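Local coordinates for protein aeromonas extracellular serine protease (Aeromonas sobria, PDB 3WQB) that cleaves peptide bonds after paired basic residues, Lys-Lys or Lys-Arg, as a secreted calcium-binding serine protease of the furin subfamily, at residues P26-L38 with I122-I135. The protein carries 1 engineered substitution. Residues are numbered along the deposited sequence; the frame is centred on the assembly and turned at random.
With CA (calcium ion), chain C.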
ATOM      1  N   PRO A  26      26.966  -3.245 -14.953  1.00 14.83           N
ATOM      2  CA  PRO A  26      27.172  -4.053 -16.152  1.00 14.80           C
ATOM      3  C   PRO A  26      25.917  -4.072 -17.031  1.00 15.08           C
ATOM      4  O   PRO A  26      24.795  -3.789 -16.559  1.00 14.99           O
ATOM      5  CB  PRO A  26      27.434  -5.460 -15.592  1.00 15.01           C
ATOM      6  CG  PRO A  26      27.859  -5.247 -14.172  1.00 14.89           C
ATOM      7  CD  PRO A  26      27.050  -4.058 -13.724  1.00 15.04           C
ATOM      8  N   GLY A  27      26.102  -4.380 -18.310  1.00 15.06           N
ATOM      9  CA  GLY A  27      24.975  -4.644 -19.189  1.00 15.45           C
ATOM     10  C   GLY A  27      24.991  -3.849 -20.473  1.00 15.59           C
ATOM     11  O   GLY A  27      25.599  -2.778 -20.561  1.00 16.08           O
ATOM     12  N   ALA A  28      24.267  -4.378 -21.454  1.00 15.65           N
ATOM     13  CA  ALA A  28      24.212  -3.824 -22.798  1.00 15.77           C
ATOM     14  C   ALA A  28      22.791  -3.434 -23.178  1.00 15.61           C
ATOM     15  O   ALA A  28      22.460  -3.350 -24.353  1.00 15.95           O
ATOM     16  CB  ALA A  28      24.784  -4.823 -23.807  1.00 16.46           C
ATOM     17  N   ASN A  29      21.946  -3.199 -22.178  1.00 14.94           N
ATOM     18  CA  ASN A  29      20.591  -2.722 -22.431  1.00 13.91           C
ATOM     19  C   ASN A  29      20.658  -1.246 -22.792  1.00 14.20           C
ATOM     20  O   ASN A  29      21.128  -0.441 -21.993  1.00 14.42           O
ATOM     21  CB  ASN A  29      19.716  -2.941 -21.197  1.00 13.30           C
ATOM     22  CG  ASN A  29      19.751  -4.375 -20.718  1.00 12.92           C
ATOM     23  OD1 ASN A  29      18.983  -5.211 -21.192  1.00 13.71           O
ATOM     24  ND2 ASN A  29      20.648  -4.673 -19.774  1.00 12.63           N
ATOM     25  N   PRO A  30      20.214  -0.879 -24.006  1.00 14.55           N
ATOM     26  CA  PRO A  30      20.449   0.491 -24.466  1.00 14.60           C
ATOM     27  C   PRO A  30      19.842   1.603 -23.609  1.00 14.06           C
ATOM     28  O   PRO A  30      20.343   2.722 -23.627  1.00 15.19           O
ATOM     29  CB  PRO A  30      19.867   0.495 -25.888  1.00 14.95           C
ATOM     30  CG  PRO A  30      19.986  -0.935 -26.325  1.00 16.24           C
ATOM     31  CD  PRO A  30      19.656  -1.722 -25.076  1.00 14.82           C
ATOM     32  N   LEU A  31      18.796   1.299 -22.843  1.00 13.51           N
ATOM     33  CA  LEU A  31      18.143   2.332 -22.039  1.00 13.34           C
ATOM     34  C   LEU A  31      18.566   2.346 -20.573  1.00 12.89           C
ATOM     35  O   LEU A  31      18.084   3.183 -19.795  1.00 13.93           O
ATOM     36  CB  LEU A  31      16.615   2.217 -22.134  1.00 13.21           C
ATOM     37  CG  LEU A  31      16.002   2.217 -23.533  1.00 13.22           C
ATOM     38  CD1 LEU A  31      14.507   1.983 -23.404  1.00 14.71           C
ATOM     39  CD2 LEU A  31      16.279   3.521 -24.266  1.00 14.09           C
ATOM     40  N   GLN A  32      19.461   1.443 -20.175  1.00 12.56           N
ATOM     41  CA  GLN A  32      19.759   1.313 -18.742  1.00 12.72           C
ATOM     42  C   GLN A  32      20.409   2.544 -18.124  1.00 12.74           C
ATOM     43  O   GLN A  32      20.235   2.805 -16.936  1.00 12.84           O
ATOM     44  CB  GLN A  32      20.547   0.039 -18.430  1.00 12.56           C
ATOM     45  CG  GLN A  32      22.006   0.022 -18.867  1.00 12.57           C
ATOM     46  CD  GLN A  32      22.658  -1.291 -18.515  1.00 12.99           C
ATOM     47  OE1 GLN A  32      22.251  -2.343 -19.004  1.00 13.09           O
ATOM     48  NE2 GLN A  32      23.660  -1.246 -17.644  1.00 13.32           N
ATOM     49  N   ASP A  33      21.141   3.310 -18.923  1.00 13.00           N
ATOM     50  CA  ASP A  33      21.744   4.537 -18.407  1.00 12.78           C
ATOM     51  C   ASP A  33      20.729   5.650 -18.164  1.00 13.03           C
ATOM     52  O   ASP A  33      21.071   6.672 -17.578  1.00 13.33           O
ATOM     53  CB  ASP A  33      22.908   5.011 -19.290  1.00 13.83           C
ATOM     54  CG  ASP A  33      24.117   4.097 -19.192  1.00 15.84           C
ATOM     55  OD1 ASP A  33      24.414   3.603 -18.079  1.00 18.64           O
ATOM     56  OD2 ASP A  33      24.774   3.874 -20.231  1.00 21.08           O
ATOM     57  N   GLN A  34      19.486   5.438 -18.603  1.00 12.26           N
ATOM     58  CA  GLN A  34      18.401   6.369 -18.302  1.00 12.28           C
ATOM     59  C   GLN A  34      17.438   5.857 -17.227  1.00 11.73           C
ATOM     60  O   GLN A  34      16.425   6.501 -16.928  1.00 11.98           O
ATOM     61  CB  GLN A  34      17.683   6.805 -19.584  1.00 12.34           C
ATOM     62  CG  GLN A  34      18.519   7.778 -20.411  1.00 13.27           C
ATOM     63  CD  GLN A  34      18.501   9.191 -19.874  1.00 14.39           C
ATOM     64  OE1 GLN A  34      18.448   9.413 -18.664  1.00 13.25           O
ATOM     65  NE2 GLN A  34      18.527  10.160 -20.775  1.00 16.00           N
ATOM     66  N   GLN A  35      17.771   4.705 -16.645  1.00 11.49           N
ATOM     67  CA  GLN A  35      17.059   4.182 -15.471  1.00 10.77           C
ATOM     68  C   GLN A  35      17.775   4.713 -14.220  1.00 10.68           C
ATOM     69  O   GLN A  35      18.616   4.034 -13.627  1.00 11.78           O
ATOM     70  CB  GLN A  35      17.052   2.656 -15.484  1.00 10.71           C
ATOM     71  CG  GLN A  35      16.291   2.039 -16.650  1.00 10.66           C
ATOM     72  CD  GLN A  35      16.447   0.534 -16.680  1.00 11.34           C
ATOM     73  OE1 GLN A  35      17.224  -0.003 -17.471  1.00 12.01           O
ATOM     74  NE2 GLN A  35      15.730  -0.155 -15.798  1.00 12.43           N
ATOM     75  N   TRP A  36      17.446   5.942 -13.837  1.00 10.83           N
ATOM     76  CA  TRP A  36      18.127   6.590 -12.712  1.00 10.32           C
ATOM     77  C   TRP A  36      17.891   5.833 -11.421  1.00 10.47           C
ATOM     78  O   TRP A  36      18.655   5.982 -10.477  1.00 10.52           O
ATOM     79  CB  TRP A  36      17.671   8.055 -12.553  1.00 10.60           C
ATOM     80  CG  TRP A  36      16.198   8.168 -12.247  1.00 10.84           C
ATOM     81  CD1 TRP A  36      15.186   8.275 -13.153  1.00 11.23           C
ATOM     82  CD2 TRP A  36      15.575   8.124 -10.953  1.00 11.58           C
ATOM     83  NE1 TRP A  36      13.970   8.319 -12.509  1.00 11.30           N
ATOM     84  CE2 TRP A  36      14.179   8.225 -11.159  1.00 10.74           C
ATOM     85  CE3 TRP A  36      16.060   8.024  -9.640  1.00 12.21           C
ATOM     86  CZ2 TRP A  36      13.260   8.215 -10.101  1.00 12.18           C
ATOM     87  CZ3 TRP A  36      15.147   8.024  -8.587  1.00 11.56           C
ATOM     88  CH2 TRP A  36      13.757   8.130  -8.827  1.00 11.84           C
ATOM     89  N   TYR A  37      16.819   5.054 -11.370  1.00 10.49           N
ATOM     90  CA  TYR A  37      16.511   4.303 -10.170  1.00 10.55           C
ATOM     91  C   TYR A  37      17.491   3.161  -9.918  1.00 10.70           C
ATOM     92  O   TYR A  37      17.713   2.774  -8.766  1.00 11.12           O
ATOM     93  CB  TYR A  37      15.056   3.821 -10.176  1.00 10.72           C
ATOM     94  CG  TYR A  37      14.616   3.004 -11.370  1.00 11.03           C
ATOM     95  CD1 TYR A  37      14.116   3.626 -12.521  1.00 11.22           C
ATOM     96  CD2 TYR A  37      14.621   1.615 -11.323  1.00 11.22           C
ATOM     97  CE1 TYR A  37      13.650   2.869 -13.604  1.00 10.63           C
ATOM     98  CE2 TYR A  37      14.169   0.855 -12.400  1.00 10.59           C
ATOM     99  CZ  TYR A  37      13.691   1.492 -13.538  1.00 10.66           C
ATOM    100  OH  TYR A  37      13.228   0.747 -14.594  1.00 11.98           O
ATOM    101  N   LEU A  38      18.095   2.641 -10.984  1.00 10.70           N
ATOM    102  CA  LEU A  38      19.171   1.659 -10.832  1.00 10.92           C
ATOM    103  C   LEU A  38      20.444   2.347 -10.344  1.00 11.27           C
ATOM    104  O   LEU A  38      21.112   1.862  -9.432  1.00 12.25           O
ATOM    105  CB  LEU A  38      19.473   0.954 -12.156  1.00 10.73           C
ATOM    106  CG  LEU A  38      18.371   0.151 -12.847  1.00 10.45           C
ATOM    107  CD1 LEU A  38      18.922  -0.452 -14.123  1.00 13.12           C
ATOM    108  CD2 LEU A  38      17.832  -0.929 -11.914  1.00 11.38           C
ATOM    109  N   ILE A 122      10.207  -2.855 -14.241  1.00  9.69           N
ATOM    110  CA  ILE A 122      11.010  -2.320 -13.152  1.00  9.33           C
ATOM    111  C   ILE A 122      11.631  -3.484 -12.366  1.00  9.65           C
ATOM    112  O   ILE A 122      12.813  -3.446 -12.008  1.00 10.44           O
ATOM    113  CB  ILE A 122      10.176  -1.391 -12.256  1.00  9.27           C
ATOM    114  CG1 ILE A 122       9.821  -0.114 -13.026  1.00  9.12           C
ATOM    115  CG2 ILE A 122      10.907  -1.080 -10.943  1.00  9.60           C
ATOM    116  CD1 ILE A 122       8.709   0.687 -12.379  1.00 10.63           C
ATOM    117  N   ILE A 123      10.836  -4.517 -12.113  1.00  9.57           N
ATOM    118  CA  ILE A 123      11.335  -5.675 -11.382  1.00  9.96           C
ATOM    119  C   ILE A 123      12.326  -6.502 -12.177  1.00 10.13           C
ATOM    120  O   ILE A 123      13.418  -6.804 -11.688  1.00 10.84           O
ATOM    121  CB  ILE A 123      10.194  -6.603 -10.923  1.00  9.51           C
ATOM    122  CG1 ILE A 123       9.134  -5.829 -10.140  1.00 10.21           C
ATOM    123  CG2 ILE A 123      10.742  -7.744 -10.071  1.00 10.91           C
ATOM    124  CD1 ILE A 123       7.934  -6.647  -9.761  1.00 11.02           C
ATOM    125  N   ALA A 124      11.952  -6.868 -13.401  1.00  9.87           N
ATOM    126  CA  ALA A 124      12.608  -7.990 -14.058  1.00 10.56           C
ATOM    127  C   ALA A 124      12.710  -7.889 -15.584  1.00 10.45           C
ATOM    128  O   ALA A 124      12.687  -8.908 -16.276  1.00 11.10           O
ATOM    129  CB  ALA A 124      11.926  -9.296 -13.645  1.00 11.20           C
ATOM    130  N   ALA A 125      12.862  -6.680 -16.121  1.00 10.43           N
ATOM    131  CA  ALA A 125      13.198  -6.575 -17.545  1.00 10.51           C
ATOM    132  C   ALA A 125      14.469  -7.388 -17.794  1.00 11.17           C
ATOM    133  O   ALA A 125      15.413  -7.365 -16.995  1.00 10.33           O
ATOM    134  CB  ALA A 125      13.365  -5.123 -17.978  1.00 10.83           C
ATOM    135  N   VAL A 126      14.479  -8.106 -18.907  1.00 11.71           N
ATOM    136  CA  VAL A 126      15.552  -9.049 -19.206  1.00 12.39           C
ATOM    137  C   VAL A 126      16.880  -8.327 -19.454  1.00 12.21           C
ATOM    138  O   VAL A 126      16.919  -7.251 -20.063  1.00 12.62           O
ATOM    139  CB  VAL A 126      15.156  -9.944 -20.415  1.00 12.35           C
ATOM    140  CG1 VAL A 126      16.278 -10.899 -20.811  1.00 12.98           C
ATOM    141  CG2 VAL A 126      13.906 -10.722 -20.067  1.00 13.93           C
ATOM    142  N   ASP A 127      17.961  -8.901 -18.934  1.00 13.00           N
ATOM    143  CA  ASP A 127      19.299  -8.381 -19.170  1.00 13.88           C
ATOM    144  C   ASP A 127      19.821  -8.920 -20.502  1.00 14.09           C
ATOM    145  O   ASP A 127      20.211 -10.080 -20.612  1.00 15.45           O
ATOM    146  CB  ASP A 127      20.219  -8.800 -18.028  1.00 14.14           C
ATOM    147  CG  ASP A 127      21.562  -8.108 -18.070  1.00 15.04           C
ATOM    148  OD1 ASP A 127      21.685  -7.063 -18.736  1.00 15.18           O
ATOM    149  OD2 ASP A 127      22.492  -8.610 -17.403  1.00 18.88           O
ATOM    150  N   ASN A 128      19.784  -8.069 -21.517  1.00 14.07           N
ATOM    151  CA  ASN A 128      20.119  -8.478 -22.881  1.00 14.03           C
ATOM    152  C   ASN A 128      20.623  -7.253 -23.653  1.00 14.71           C
ATOM    153  O   ASN A 128      21.268  -6.376 -23.066  1.00 15.33           O
ATOM    154  CB  ASN A 128      18.905  -9.151 -23.545  1.00 14.20           C
ATOM    155  CG  ASN A 128      17.650  -8.299 -23.460  1.00 13.13           C
ATOM    156  OD1 ASN A 128      17.723  -7.096 -23.203  1.00 12.49           O
ATOM    157  ND2 ASN A 128      16.490  -8.919 -23.673  1.00 13.77           N
ATOM    158  N   ALA A 129      20.343  -7.184 -24.954  1.00 15.16           N
ATOM    159  CA  ALA A 129      20.821  -6.059 -25.765  1.00 15.24           C
ATOM    160  C   ALA A 129      19.700  -5.118 -26.215  1.00 15.14           C
ATOM    161  O   ALA A 129      19.897  -4.269 -27.099  1.00 15.60           O
ATOM    162  CB  ALA A 129      21.619  -6.562 -26.969  1.00 15.76           C
ATOM    163  N   ILE A 130      18.525  -5.269 -25.603  1.00 14.48           N
ATOM    164  CA  ILE A 130      17.377  -4.411 -25.908  1.00 14.11           C
ATOM    165  C   ILE A 130      16.810  -3.758 -24.654  1.00 13.29           C
ATOM    166  O   ILE A 130      16.997  -4.261 -23.547  1.00 13.59           O
ATOM    167  CB  ILE A 130      16.251  -5.164 -26.673  1.00 14.07           C
ATOM    168  CG1 ILE A 130      15.695  -6.325 -25.841  1.00 14.90           C
ATOM    169  CG2 ILE A 130      16.761  -5.654 -28.036  1.00 15.25           C
ATOM    170  CD1 ILE A 130      14.386  -6.906 -26.376  1.00 16.07           C
ATOM    171  N   GLY A 131      16.146  -2.625 -24.831  1.00 12.71           N
ATOM    172  CA  GLY A 131      15.349  -2.038 -23.763  1.00 12.42           C
ATOM    173  C   GLY A 131      16.098  -1.709 -22.495  1.00 12.34           C
ATOM    174  O   GLY A 131      17.187  -1.130 -22.530  1.00 12.68           O
ATOM    175  N   THR A 132      15.493  -2.103 -21.381  1.00 11.99           N
ATOM    176  CA  THR A 132      15.961  -1.747 -20.046  1.00 11.38           C
ATOM    177  C   THR A 132      16.558  -2.961 -19.337  1.00 11.31           C
ATOM    178  O   THR A 132      16.552  -4.085 -19.863  1.00 11.73           O
ATOM    179  CB  THR A 132      14.789  -1.223 -19.198  1.00 11.28           C
ATOM    180  OG1 THR A 132      13.724  -2.181 -19.231  1.00 12.61           O
ATOM    181  CG2 THR A 132      14.292   0.142 -19.711  1.00 11.74           C
ATOM    182  N   LYS A 133      17.073  -2.721 -18.134  1.00 11.29           N
ATOM    183  CA  LYS A 133      17.565  -3.785 -17.270  1.00 11.26           C
ATOM    184  C   LYS A 133      16.722  -3.790 -16.003  1.00 11.12           C
ATOM    185  O   LYS A 133      16.601  -2.771 -15.333  1.00 11.67           O
ATOM    186  CB  LYS A 133      19.039  -3.553 -16.920  1.00 11.55           C
ATOM    187  CG  LYS A 133      19.722  -4.744 -16.238  1.00 11.58           C
ATOM    188  CD  LYS A 133      21.134  -4.379 -15.772  1.00 12.98           C
ATOM    189  CE  LYS A 133      21.897  -5.603 -15.297  1.00 12.38           C
ATOM    190  NZ  LYS A 133      23.215  -5.249 -14.665  1.00 12.39           N
ATOM    191  N   GLY A 134      16.139  -4.934 -15.667  1.00 10.53           N
ATOM    192  CA  GLY A 134      15.402  -5.033 -14.410  1.00 10.70           C
ATOM    193  C   GLY A 134      16.293  -4.840 -13.194  1.00 10.57           C
ATOM    194  O   GLY A 134      17.517  -5.032 -13.256  1.00 11.46           O
ATOM    195  N   ILE A 135      15.679  -4.454 -12.079  1.00 10.31           N
ATOM    196  CA  ILE A 135      16.381  -4.440 -10.802  1.00 10.23           C
ATOM    197  C   ILE A 135      16.897  -5.847 -10.477  1.00 10.33           C
ATOM    198  O   ILE A 135      18.029  -6.014 -10.013  1.00 10.58           O
ATOM    199  CB  ILE A 135      15.430  -3.969  -9.703  1.00  9.40           C
ATOM    200  CG1 ILE A 135      15.144  -2.484  -9.858  1.00  9.04           C
ATOM    201  CG2 ILE A 135      15.984  -4.242  -8.305  1.00 10.54           C
ATOM    202  CD1 ILE A 135      13.913  -2.043  -9.074  1.00 10.49           C
TER
HETATM  203 CA    CA C 901      16.667  -5.606 -21.651  1.00 12.10          CA
HETATM  204  O   HOH W   1      23.045  -6.941 -21.043  1.00 17.57           O
HETATM  205  O   HOH W   2      12.814  -1.706 -16.700  1.00 16.99           O
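Asn29 OD1 reaches from the N-terminal loop into the calcium site of the subtilisin domain, joining Val126 O, Asn128 OD1, Ile130 O and Thr132 O of the loop after helix 115-124; Asp87 completes the shell with both carboxylate oxygens. Asn29 OD1 lies 2.4 Å from the calcium ion and also accepts from Asn128 N, almost straight at 175°. The other end of this amide is equally committed: Asn29 ND2 donates to Asp127 OD1 (2.8 Å) and, exactly in its own plane, to Gln32 OE1, so metal and acceptors together fix the amide's rotation. With CG set beside the backbone N (chi1 -54°), the Asn29 side chain crosses that of Lys133 at about a right angle, Asn29 ND2 lying 3.5 Å from Lys133 CB. Backbone polar groups pair too, Leu31 N bonding Gly131 O at 2.9 Å. Buried Gln35 clamps one residue twice: OE1 takes Lys133 N (172°), while NE2 gives to Lys133 O and to Tyr37 OH, a hydroxyl also bonded to Val294 O. Lys133, its chain extended beyond CG, carries NZ to Pro26 O, 2.9 Å away; Gln32 NE2 bonds that same oxygen from the opposite face of its carbonyl plane.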